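Local coordinates for protein nitrite oxidoreductase subunit B (Kuenenia stuttgartiensis, PDB 7B04) that probably carries electrons from nitrite oxidation along a chain of iron-sulfur clusters between the catalytic subunit and a heme b within the nitrite oxidoreductase complex, at residues 31-36 with 308-313; 65-70 with 165-170; 287-292 with 325-330. All coordinates share one frame; numbering follows the deposited sequence.

Contact 1: residues 31-36 with 308-313. With SF4 (iron/sulfur cluster), chain B.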
loop_
_atom_site.group_PDB
_atom_site.type_symbol
_atom_site.label_atom_id
_atom_site.label_comp_id
_atom_site.label_asym_id
_atom_site.label_seq_id
_atom_site.Cartn_x
_atom_site.Cartn_y
_atom_site.Cartn_z
ATOM N N ASN A 31 6.814 -2.477 -18.282
ATOM C CA ASN A 31 7.341 -3.827 -18.070
ATOM C C ASN A 31 6.512 -4.476 -16.970
ATOM O O ASN A 31 6.795 -4.329 -15.780
ATOM C CB ASN A 31 8.823 -3.785 -17.721
ATOM C CG ASN A 31 9.471 -5.158 -17.762
ATOM O OD1 ASN A 31 8.806 -6.165 -18.007
ATOM N ND2 ASN A 31 10.776 -5.202 -17.523
ATOM N N ILE A 32 5.474 -5.213 -17.378
ATOM C CA ILE A 32 4.576 -5.859 -16.422
ATOM C C ILE A 32 5.334 -6.814 -15.509
ATOM O O ILE A 32 4.970 -6.991 -14.340
ATOM C CB ILE A 32 3.438 -6.584 -17.169
ATOM C CG1 ILE A 32 2.674 -5.608 -18.064
ATOM C CG2 ILE A 32 2.484 -7.243 -16.189
ATOM C CD1 ILE A 32 1.596 -6.273 -18.891
ATOM N N ASN A 33 6.399 -7.434 -16.020
ATOM C CA ASN A 33 7.172 -8.385 -15.226
ATOM C C ASN A 33 7.722 -7.763 -13.948
ATOM O O ASN A 33 7.934 -8.473 -12.960
ATOM C CB ASN A 33 8.310 -8.954 -16.068
ATOM C CG ASN A 33 7.812 -9.779 -17.237
ATOM O OD1 ASN A 33 7.120 -10.779 -17.053
ATOM N ND2 ASN A 33 8.159 -9.360 -18.449
ATOM N N ARG A 34 7.971 -6.456 -13.947
ATOM C CA ARG A 34 8.536 -5.786 -12.782
ATOM C C ARG A 34 7.487 -5.176 -11.860
ATOM O O ARG A 34 7.849 -4.691 -10.783
ATOM C CB ARG A 34 9.496 -4.675 -13.216
ATOM C CG ARG A 34 10.778 -5.110 -13.891
ATOM C CD ARG A 34 11.633 -3.877 -14.140
ATOM N NE ARG A 34 12.897 -4.170 -14.805
ATOM C CZ ARG A 34 13.808 -3.247 -15.099
ATOM N NH1 ARG A 34 14.933 -3.594 -15.706
ATOM N NH2 ARG A 34 13.591 -1.976 -14.785
ATOM N N CYS A 35 6.214 -5.181 -12.242
ATOM C CA CYS A 35 5.215 -4.435 -11.489
ATOM C C CYS A 35 4.895 -5.114 -10.161
ATOM O O CYS A 35 4.979 -6.336 -10.019
ATOM C CB CYS A 35 3.935 -4.276 -12.308
ATOM S SG CYS A 35 2.732 -3.120 -11.597
ATOM N N ILE A 36 4.507 -4.295 -9.186
ATOM C CA ILE A 36 4.219 -4.742 -7.830
ATOM C C ILE A 36 2.806 -4.396 -7.388
ATOM O O ILE A 36 2.419 -4.742 -6.267
ATOM C CB ILE A 36 5.246 -4.176 -6.827
ATOM C CG1 ILE A 36 5.252 -2.649 -6.881
ATOM C CG2 ILE A 36 6.635 -4.719 -7.124
ATOM C CD1 ILE A 36 6.272 -2.015 -5.969
ATOM N N PRO A 308 3.641 -10.561 -19.267
ATOM C CA PRO A 308 4.195 -11.379 -18.183
ATOM C C PRO A 308 4.740 -12.696 -18.715
ATOM O O PRO A 308 4.139 -13.337 -19.580
ATOM C CB PRO A 308 2.995 -11.605 -17.254
ATOM C CG PRO A 308 2.021 -10.527 -17.608
ATOM C CD PRO A 308 2.210 -10.276 -19.070
ATOM N N ARG A 309 5.895 -13.096 -18.179
ATOM C CA ARG A 309 6.527 -14.345 -18.590
ATOM C C ARG A 309 5.754 -15.575 -18.131
ATOM O O ARG A 309 5.962 -16.662 -18.682
ATOM C CB ARG A 309 7.962 -14.405 -18.064
ATOM C CG ARG A 309 8.064 -14.512 -16.555
ATOM C CD ARG A 309 9.486 -14.808 -16.116
ATOM N NE ARG A 309 9.576 -14.995 -14.671
ATOM C CZ ARG A 309 10.659 -15.438 -14.042
ATOM N NH1 ARG A 309 10.649 -15.577 -12.723
ATOM N NH2 ARG A 309 11.750 -15.744 -14.730
ATOM N N TRP A 310 4.875 -15.434 -17.140
ATOM C CA TRP A 310 4.287 -16.572 -16.448
ATOM C C TRP A 310 2.813 -16.787 -16.755
ATOM O O TRP A 310 2.271 -17.834 -16.384
ATOM C CB TRP A 310 4.448 -16.399 -14.933
ATOM C CG TRP A 310 3.677 -15.230 -14.407
ATOM C CD1 TRP A 310 2.407 -15.241 -13.909
ATOM C CD2 TRP A 310 4.121 -13.871 -14.345
ATOM N NE1 TRP A 310 2.035 -13.974 -13.534
ATOM C CE2 TRP A 310 3.071 -13.114 -13.790
ATOM C CE3 TRP A 310 5.307 -13.221 -14.700
ATOM C CZ2 TRP A 310 3.171 -11.740 -13.582
ATOM C CZ3 TRP A 310 5.404 -11.858 -14.493
ATOM C CH2 TRP A 310 4.342 -11.132 -13.939
ATOM N N ALA A 311 2.155 -15.842 -17.408
ATOM C CA ALA A 311 0.725 -15.960 -17.628
ATOM C C ALA A 311 0.440 -16.896 -18.801
ATOM O O ALA A 311 1.291 -17.078 -19.677
ATOM C CB ALA A 311 0.114 -14.590 -17.898
ATOM N N PRO A 312 -0.739 -17.516 -18.826
ATOM C CA PRO A 312 -1.106 -18.358 -19.971
ATOM C C PRO A 312 -1.001 -17.581 -21.272
ATOM O O PRO A 312 -1.514 -16.467 -21.396
ATOM C CB PRO A 312 -2.554 -18.754 -19.665
ATOM C CG PRO A 312 -2.642 -18.702 -18.185
ATOM C CD PRO A 312 -1.749 -17.571 -17.757
ATOM N N ARG A 313 -0.312 -18.177 -22.249
ATOM C CA ARG A 313 -0.061 -17.462 -23.492
ATOM C C ARG A 313 -1.350 -17.175 -24.249
ATOM O O ARG A 313 -1.465 -16.121 -24.878
ATOM C CB ARG A 313 0.907 -18.257 -24.369
ATOM C CG ARG A 313 2.258 -18.529 -23.720
ATOM C CD ARG A 313 3.126 -17.282 -23.681
ATOM N NE ARG A 313 4.484 -17.572 -23.225
ATOM C CZ ARG A 313 4.872 -17.523 -21.954
ATOM N NH1 ARG A 313 6.128 -17.801 -21.630
ATOM N NH2 ARG A 313 4.006 -17.193 -21.005
HETATM FE FE1 SF4 B . 3.732 0.334 -8.724
HETATM FE FE2 SF4 B . 2.202 1.642 -10.581
HETATM FE FE3 SF4 B . 3.030 -0.927 -11.050
HETATM FE FE4 SF4 B . 4.840 1.126 -11.098
HETATM S S1 SF4 B . 3.082 0.818 -12.518
HETATM S S2 SF4 B . 5.092 -0.898 -10.079
HETATM S S3 SF4 B . 4.002 2.475 -9.459
HETATM S S4 SF4 B . 1.626 -0.219 -9.396
#
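Ile32 and Asn33 stand at the threshold of a ferredoxin-type cluster-binding loop, where they meet Pro308, Arg309 and Trp310. The ferredoxin-type motif supplies Cys35, Cys38 and Cys41, which bind one [4Fe-4S] cluster together with Cys262; within the present segments Cys35 SG binds the iron FE3 at 2.3 Å. The polar link is made by the amide of Asn33. Its OD1 accepts the backbone N-H of Arg309 at 2.9 Å, the donor lying in the carbonyl plane with an N-H...O angle of 146°. A chi1 of -65° sets CG anti to the carbonyl carbon, and OD1 beyond it reaches the other segment. The other end of the amide turns back, ND2 giving a hydrogen bond to Asn31 OD1 at 3.3 Å. Asparagine suits the place because one flat group both accepts from a distant backbone and donates to a residue two places back in its own chain. Residues 32-34 form a short 3-10 turn, closed by Cys35 N on Ile32 O, which leads straight to the ligand cysteine. The indole of Trp310 comes close to the same oxygen, its CZ3 3.3 Å from Asn33 OD1, and Asn33 CA sits at the ring edge, in plane. Pro308 CB rests above one indole face, toward the rim, while Pro308 CG turns to Ile32 CG2 at 3.6 Å, so the rigid proline ring touches isoleucine and tryptophan with different carbons. Arg34, facing the other way, forms a salt bridge with Glu325 of subunit A. Ile32 also packs on Gln172 and Pro308 on Phe169, both in strand 169-173, whereas Asn33 touches Ile306 of strand 303-306 and Phe331 of helix 324-332.

Contact 2: residues 65-70 with 165-170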
loop_
_atom_site.group_PDB
_atom_site.type_symbol
_atom_site.label_atom_id
_atom_site.label_comp_id
_atom_site.label_asym_id
_atom_site.label_seq_id
_atom_site.Cartn_x
_atom_site.Cartn_y
_atom_site.Cartn_z
ATOM N N THR A 65 -5.706 -6.097 -11.066
ATOM C CA THR A 65 -5.225 -7.473 -10.997
ATOM C C THR A 65 -5.976 -8.324 -12.015
ATOM O O THR A 65 -7.155 -8.642 -11.826
ATOM C CB THR A 65 -5.409 -8.035 -9.590
ATOM O OG1 THR A 65 -4.469 -7.423 -8.698
ATOM C CG2 THR A 65 -5.208 -9.538 -9.590
ATOM N N LYS A 66 -5.298 -8.690 -13.099
ATOM C CA LYS A 66 -5.909 -9.537 -14.109
ATOM C C LYS A 66 -5.836 -11.000 -13.674
ATOM O O LYS A 66 -4.906 -11.398 -12.967
ATOM C CB LYS A 66 -5.203 -9.355 -15.450
ATOM C CG LYS A 66 -5.333 -7.961 -16.046
ATOM C CD LYS A 66 -6.715 -7.733 -16.637
ATOM C CE LYS A 66 -7.556 -6.852 -15.734
ATOM N NZ LYS A 66 -8.908 -6.582 -16.293
ATOM N N PRO A 67 -6.802 -11.834 -14.094
ATOM C CA PRO A 67 -7.852 -11.572 -15.085
ATOM C C PRO A 67 -9.187 -11.086 -14.513
ATOM O O PRO A 67 -9.985 -10.516 -15.256
ATOM C CB PRO A 67 -8.031 -12.938 -15.741
ATOM C CG PRO A 67 -7.790 -13.898 -14.617
ATOM C CD PRO A 67 -6.773 -13.255 -13.702
ATOM N N TYR A 68 -9.426 -11.304 -13.219
ATOM C CA TYR A 68 -10.731 -11.008 -12.636
ATOM C C TYR A 68 -10.933 -9.534 -12.306
ATOM O O TYR A 68 -12.084 -9.088 -12.217
ATOM C CB TYR A 68 -10.941 -11.839 -11.368
ATOM C CG TYR A 68 -11.111 -13.321 -11.619
ATOM C CD1 TYR A 68 -12.283 -13.822 -12.170
ATOM C CD2 TYR A 68 -10.102 -14.219 -11.299
ATOM C CE1 TYR A 68 -12.443 -15.176 -12.401
ATOM C CE2 TYR A 68 -10.252 -15.573 -11.524
ATOM C CZ TYR A 68 -11.424 -16.046 -12.075
ATOM O OH TYR A 68 -11.574 -17.395 -12.299
ATOM N N GLY A 69 -9.854 -8.768 -12.126
ATOM C CA GLY A 69 -9.970 -7.407 -11.654
ATOM C C GLY A 69 -10.241 -6.391 -12.750
ATOM O O GLY A 69 -10.064 -6.654 -13.934
ATOM N N GLY A 70 -10.700 -5.213 -12.328
ATOM C CA GLY A 70 -10.934 -4.117 -13.251
ATOM C C GLY A 70 -11.521 -2.858 -12.643
ATOM O O GLY A 70 -12.223 -2.922 -11.628
ATOM N N SER A 165 -0.110 -22.503 -13.444
ATOM C CA SER A 165 -1.468 -23.031 -13.324
ATOM C C SER A 165 -2.348 -22.080 -12.521
ATOM O O SER A 165 -3.450 -21.718 -12.950
ATOM C CB SER A 165 -1.436 -24.420 -12.681
ATOM O OG SER A 165 -0.926 -24.343 -11.361
ATOM N N ARG A 166 -1.874 -21.665 -11.351
ATOM C CA ARG A 166 -2.524 -20.637 -10.548
ATOM C C ARG A 166 -1.801 -19.323 -10.815
ATOM O O ARG A 166 -0.610 -19.198 -10.512
ATOM C CB ARG A 166 -2.483 -21.001 -9.063
ATOM C CG ARG A 166 -3.407 -20.185 -8.170
ATOM C CD ARG A 166 -3.423 -20.759 -6.760
ATOM N NE ARG A 166 -3.996 -22.102 -6.722
ATOM C CZ ARG A 166 -4.028 -22.872 -5.639
ATOM N NH1 ARG A 166 -3.478 -22.452 -4.509
ATOM N NH2 ARG A 166 -4.576 -24.077 -5.697
ATOM N N TRP A 167 -2.512 -18.346 -11.377
ATOM C CA TRP A 167 -1.830 -17.178 -11.914
ATOM C C TRP A 167 -2.690 -15.931 -11.800
ATOM O O TRP A 167 -3.920 -15.994 -11.728
ATOM C CB TRP A 167 -1.457 -17.396 -13.384
ATOM C CG TRP A 167 -2.661 -17.514 -14.274
ATOM C CD1 TRP A 167 -3.355 -18.652 -14.564
ATOM C CD2 TRP A 167 -3.323 -16.452 -14.974
ATOM N NE1 TRP A 167 -4.403 -18.367 -15.406
ATOM C CE2 TRP A 167 -4.405 -17.022 -15.673
ATOM C CE3 TRP A 167 -3.102 -15.075 -15.081
ATOM C CZ2 TRP A 167 -5.263 -16.265 -16.468
ATOM C CZ3 TRP A 167 -3.955 -14.326 -15.870
ATOM C CH2 TRP A 167 -5.022 -14.922 -16.553
ATOM N N PHE A 168 -2.006 -14.789 -11.795
ATOM C CA PHE A 168 -2.592 -13.460 -11.897
ATOM C C PHE A 168 -1.463 -12.469 -12.130
ATOM O O PHE A 168 -0.336 -12.682 -11.674
ATOM C CB PHE A 168 -3.400 -13.081 -10.645
ATOM C CG PHE A 168 -2.558 -12.673 -9.466
ATOM C CD1 PHE A 168 -2.434 -11.339 -9.115
ATOM C CD2 PHE A 168 -1.911 -13.621 -8.696
ATOM C CE1 PHE A 168 -1.679 -10.958 -8.025
ATOM C CE2 PHE A 168 -1.145 -13.245 -7.606
ATOM C CZ PHE A 168 -1.027 -11.911 -7.273
ATOM N N PHE A 169 -1.768 -11.395 -12.857
ATOM C CA PHE A 169 -0.783 -10.364 -13.150
ATOM C C PHE A 169 -1.467 -9.007 -13.087
ATOM O O PHE A 169 -2.689 -8.907 -12.943
ATOM C CB PHE A 169 -0.107 -10.583 -14.515
ATOM C CG PHE A 169 -1.015 -10.375 -15.697
ATOM C CD1 PHE A 169 -1.787 -11.415 -16.186
ATOM C CD2 PHE A 169 -1.080 -9.144 -16.333
ATOM C CE1 PHE A 169 -2.618 -11.231 -17.276
ATOM C CE2 PHE A 169 -1.910 -8.952 -17.423
ATOM C CZ PHE A 169 -2.678 -9.998 -17.895
ATOM N N TYR A 170 -0.664 -7.955 -13.200
ATOM C CA TYR A 170 -1.114 -6.590 -12.965
ATOM C C TYR A 170 -1.136 -5.818 -14.276
ATOM O O TYR A 170 -0.178 -5.877 -15.053
ATOM C CB TYR A 170 -0.214 -5.890 -11.946
ATOM C CG TYR A 170 -0.188 -6.568 -10.597
ATOM C CD1 TYR A 170 -1.368 -6.892 -9.941
ATOM C CD2 TYR A 170 1.015 -6.882 -9.977
ATOM C CE1 TYR A 170 -1.353 -7.512 -8.708
ATOM C CE2 TYR A 170 1.040 -7.503 -8.742
ATOM C CZ TYR A 170 -0.148 -7.815 -8.112
ATOM O OH TYR A 170 -0.134 -8.428 -6.884
#
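Lys66 and Phe169 bond to each other twice through their backbones, forming the hydrogen-bonded pair of a two-stranded antiparallel sheet made by strands 62-66 and 169-173. Lys66 N donates to Phe169 O at 2.6 Å, nearly along the C=O axis, and Phe169 N returns a bond to Lys66 O at 3.1 Å. Thr65 and Tyr170 follow as the non-hydrogen-bonded pair. Their polar ends converge on Asp147: Thr65 OG1 bonds to its backbone N and Tyr170 OH to its OD1, so a loop residue ties together the two side chains on this face. Thr65 OG1 also lies in the plane of the Tyr170 ring, at its edge near CE1. A branched threonine serves well here, since its other arm, CG2, meets Phe168 CD1 at 3.3 Å. On the opposite face the lysine chain works as a hydrocarbon near its root and as a charge at its tip. Lys66 CB stands over the Phe169 ring in a CH-pi contact, 3.7 Å from the centroid and 17° off the ring normal. Bending at chi2 and chi3, the chain leads NZ away to Gly69 O, 2.6 Å off, and to a salt bridge with Asp76. The strand ends at Lys66, Pro67 follows through a cis peptide, and Gly69 N bonds back to Thr65 O at 2.7 Å. Tyr315 of helix 313-320 packs against Lys66, Pro67 and Phe169, and its ring also meets that of Trp167. The proline ring meets the six-membered end of the Trp167 indole, with Pro67 CG 3.5 Å from CH2.

Contact 3: residues 287-292 with 325-330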
loop_
_atom_site.group_PDB
_atom_site.type_symbol
_atom_site.label_atom_id
_atom_site.label_comp_id
_atom_site.label_asym_id
_atom_site.label_seq_id
_atom_site.Cartn_x
_atom_site.Cartn_y
_atom_site.Cartn_z
ATOM N N GLN A 287 12.112 -3.983 -31.557
ATOM C CA GLN A 287 12.144 -5.185 -30.738
ATOM C C GLN A 287 10.788 -5.866 -30.620
ATOM O O GLN A 287 10.743 -7.075 -30.366
ATOM C CB GLN A 287 12.657 -4.856 -29.331
ATOM C CG GLN A 287 14.117 -4.450 -29.285
ATOM C CD GLN A 287 15.046 -5.598 -29.622
ATOM O OE1 GLN A 287 15.682 -5.607 -30.676
ATOM N NE2 GLN A 287 15.128 -6.575 -28.727
ATOM N N LYS A 288 9.694 -5.127 -30.820
ATOM C CA LYS A 288 8.336 -5.664 -30.716
ATOM C C LYS A 288 8.141 -6.414 -29.400
ATOM O O LYS A 288 7.477 -7.451 -29.340
ATOM C CB LYS A 288 8.008 -6.562 -31.910
ATOM C CG LYS A 288 8.033 -5.848 -33.252
ATOM C CD LYS A 288 7.588 -6.768 -34.376
ATOM C CE LYS A 288 8.591 -7.886 -34.606
ATOM N NZ LYS A 288 9.899 -7.363 -35.089
ATOM N N ILE A 289 8.731 -5.880 -28.332
ATOM C CA ILE A 289 8.675 -6.512 -27.019
ATOM C C ILE A 289 7.537 -5.904 -26.210
ATOM O O ILE A 289 6.978 -6.552 -25.317
ATOM C CB ILE A 289 10.024 -6.386 -26.285
ATOM C CG1 ILE A 289 10.044 -7.281 -25.043
ATOM C CG2 ILE A 289 10.317 -4.935 -25.922
ATOM C CD1 ILE A 289 11.424 -7.498 -24.472
ATOM N N ALA A 290 7.183 -4.662 -26.520
ATOM C CA ALA A 290 6.087 -3.961 -25.867
ATOM C C ALA A 290 4.906 -3.877 -26.825
ATOM O O ALA A 290 5.066 -3.460 -27.977
ATOM C CB ALA A 290 6.528 -2.568 -25.419
ATOM N N LEU A 291 3.727 -4.270 -26.350
ATOM C CA LEU A 291 2.566 -4.458 -27.204
ATOM C C LEU A 291 1.361 -3.703 -26.663
ATOM O O LEU A 291 1.236 -3.513 -25.450
ATOM C CB LEU A 291 2.218 -5.950 -27.327
ATOM C CG LEU A 291 3.380 -6.890 -27.646
ATOM C CD1 LEU A 291 2.888 -8.318 -27.724
ATOM C CD2 LEU A 291 4.064 -6.486 -28.941
ATOM N N PRO A 292 0.457 -3.269 -27.539
ATOM C CA PRO A 292 -0.675 -2.450 -27.096
ATOM C C PRO A 292 -1.733 -3.275 -26.376
ATOM O O PRO A 292 -1.845 -4.490 -26.547
ATOM C CB PRO A 292 -1.227 -1.875 -28.405
ATOM C CG PRO A 292 -0.861 -2.889 -29.431
ATOM C CD PRO A 292 0.468 -3.449 -29.003
ATOM N N ASP A 325 4.410 -14.003 -28.002
ATOM C CA ASP A 325 5.358 -15.110 -27.884
ATOM C C ASP A 325 6.799 -14.651 -28.066
ATOM O O ASP A 325 7.685 -15.042 -27.297
ATOM C CB ASP A 325 5.025 -16.189 -28.911
ATOM C CG ASP A 325 3.691 -16.844 -28.649
ATOM O OD1 ASP A 325 3.403 -17.160 -27.475
ATOM O OD2 ASP A 325 2.924 -17.039 -29.616
ATOM N N GLU A 326 7.054 -13.815 -29.071
ATOM C CA GLU A 326 8.408 -13.346 -29.323
ATOM C C GLU A 326 8.861 -12.297 -28.320
ATOM O O GLU A 326 10.067 -12.160 -28.092
ATOM C CB GLU A 326 8.520 -12.823 -30.758
ATOM C CG GLU A 326 8.376 -13.942 -31.780
ATOM C CD GLU A 326 8.393 -13.450 -33.210
ATOM O OE1 GLU A 326 8.466 -12.221 -33.420
ATOM O OE2 GLU A 326 8.328 -14.297 -34.124
ATOM N N ALA A 327 7.929 -11.547 -27.730
ATOM C CA ALA A 327 8.305 -10.568 -26.716
ATOM C C ALA A 327 8.840 -11.251 -25.464
ATOM O O ALA A 327 9.857 -10.827 -24.904
ATOM C CB ALA A 327 7.105 -9.685 -26.374
ATOM N N ILE A 328 8.164 -12.307 -25.008
ATOM C CA ILE A 328 8.596 -13.012 -23.804
ATOM C C ILE A 328 9.933 -13.708 -24.036
ATOM O O ILE A 328 10.802 -13.720 -23.156
ATOM C CB ILE A 328 7.506 -14.000 -23.357
ATOM C CG1 ILE A 328 6.206 -13.250 -23.063
ATOM C CG2 ILE A 328 7.951 -14.776 -22.135
ATOM C CD1 ILE A 328 5.047 -14.151 -22.736
ATOM N N GLU A 329 10.120 -14.291 -25.223
ATOM C CA GLU A 329 11.371 -14.982 -25.523
ATOM C C GLU A 329 12.554 -14.020 -25.435
ATOM O O GLU A 329 13.646 -14.398 -24.991
ATOM C CB GLU A 329 11.277 -15.641 -26.903
ATOM C CG GLU A 329 12.505 -16.425 -27.349
ATOM C CD GLU A 329 13.354 -15.665 -28.341
ATOM O OE1 GLU A 329 12.775 -14.896 -29.138
ATOM O OE2 GLU A 329 14.593 -15.842 -28.333
ATOM N N LYS A 330 12.360 -12.779 -25.884
ATOM C CA LYS A 330 13.411 -11.772 -25.775
ATOM C C LYS A 330 13.645 -11.365 -24.323
ATOM O O LYS A 330 14.790 -11.138 -23.915
ATOM C CB LYS A 330 13.057 -10.551 -26.622
ATOM C CG LYS A 330 13.034 -10.812 -28.118
ATOM C CD LYS A 330 12.869 -9.520 -28.900
ATOM C CE LYS A 330 12.629 -9.795 -30.374
ATOM N NZ LYS A 330 13.774 -10.520 -30.993
#
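Ile289 and Ala327 bring their backbones close, the two CA atoms being 4.1 Å apart. Ala327 CB reaches the carbonyl oxygen of Ile289 at 3.3 Å; its single methyl lets the helix come this near to the loop. The isoleucine side chain lies beside that methyl, its CG1 4.0 Å from Ala327 CB. A chi1 of -169° places CG1 anti to the backbone N, and CD1 beyond it meets Lys330 CB at 4.1 Å. An alanine in place of Ile289 would probably leave Ala327 O and the base of Lys330 without the packing of CG1 and CD1. Farther along, Lys330 lays its aliphatic part across Gln287, with CE 3.3 Å from Gln287 O and CD 3.7 Å from Gln287 NE2. Lysine fits this partly exposed border because its carbons can pack while its charge need not be buried. Here the chain leaving one helix packs on a second: Lys288, with phi 51°, is the first residue after helix 279-286 to depart from helical backbone angles, and the turned chain presents Ile289 to helix 324-332. Lys288 NZ and Glu326 OE1 stay 5.3 Å apart, so any attraction between them is probably only long-range. Behind this layer, Ile289 is positioned by a backbone bond to Leu283 and by packing on Ile306, while Ala327 also touches Pro307.

Contact 1 stands between the other two, its centre 10 Å from that of contact 2 and 12 Å from that of contact 3. Toward contact 2, Trp310 NE1 probably hydrogen-bonds to Phe168 O at 3.3 Å, and Pro308 CG packs on Phe169 CG. Toward contact 3, Ile328 CD1 lies 3.4 Å from Pro308 O. Contacts 2 and 3 do not touch, their nearest atoms being about 10 Å apart. The cluster is bound from contact 1 and flanked by contact 2, whose Tyr170 side chain comes within about 6 Å of it; contact 3 lies away from the cluster-binding sites. Along the chain, contact 2 nests inside the loop closed by contact 1.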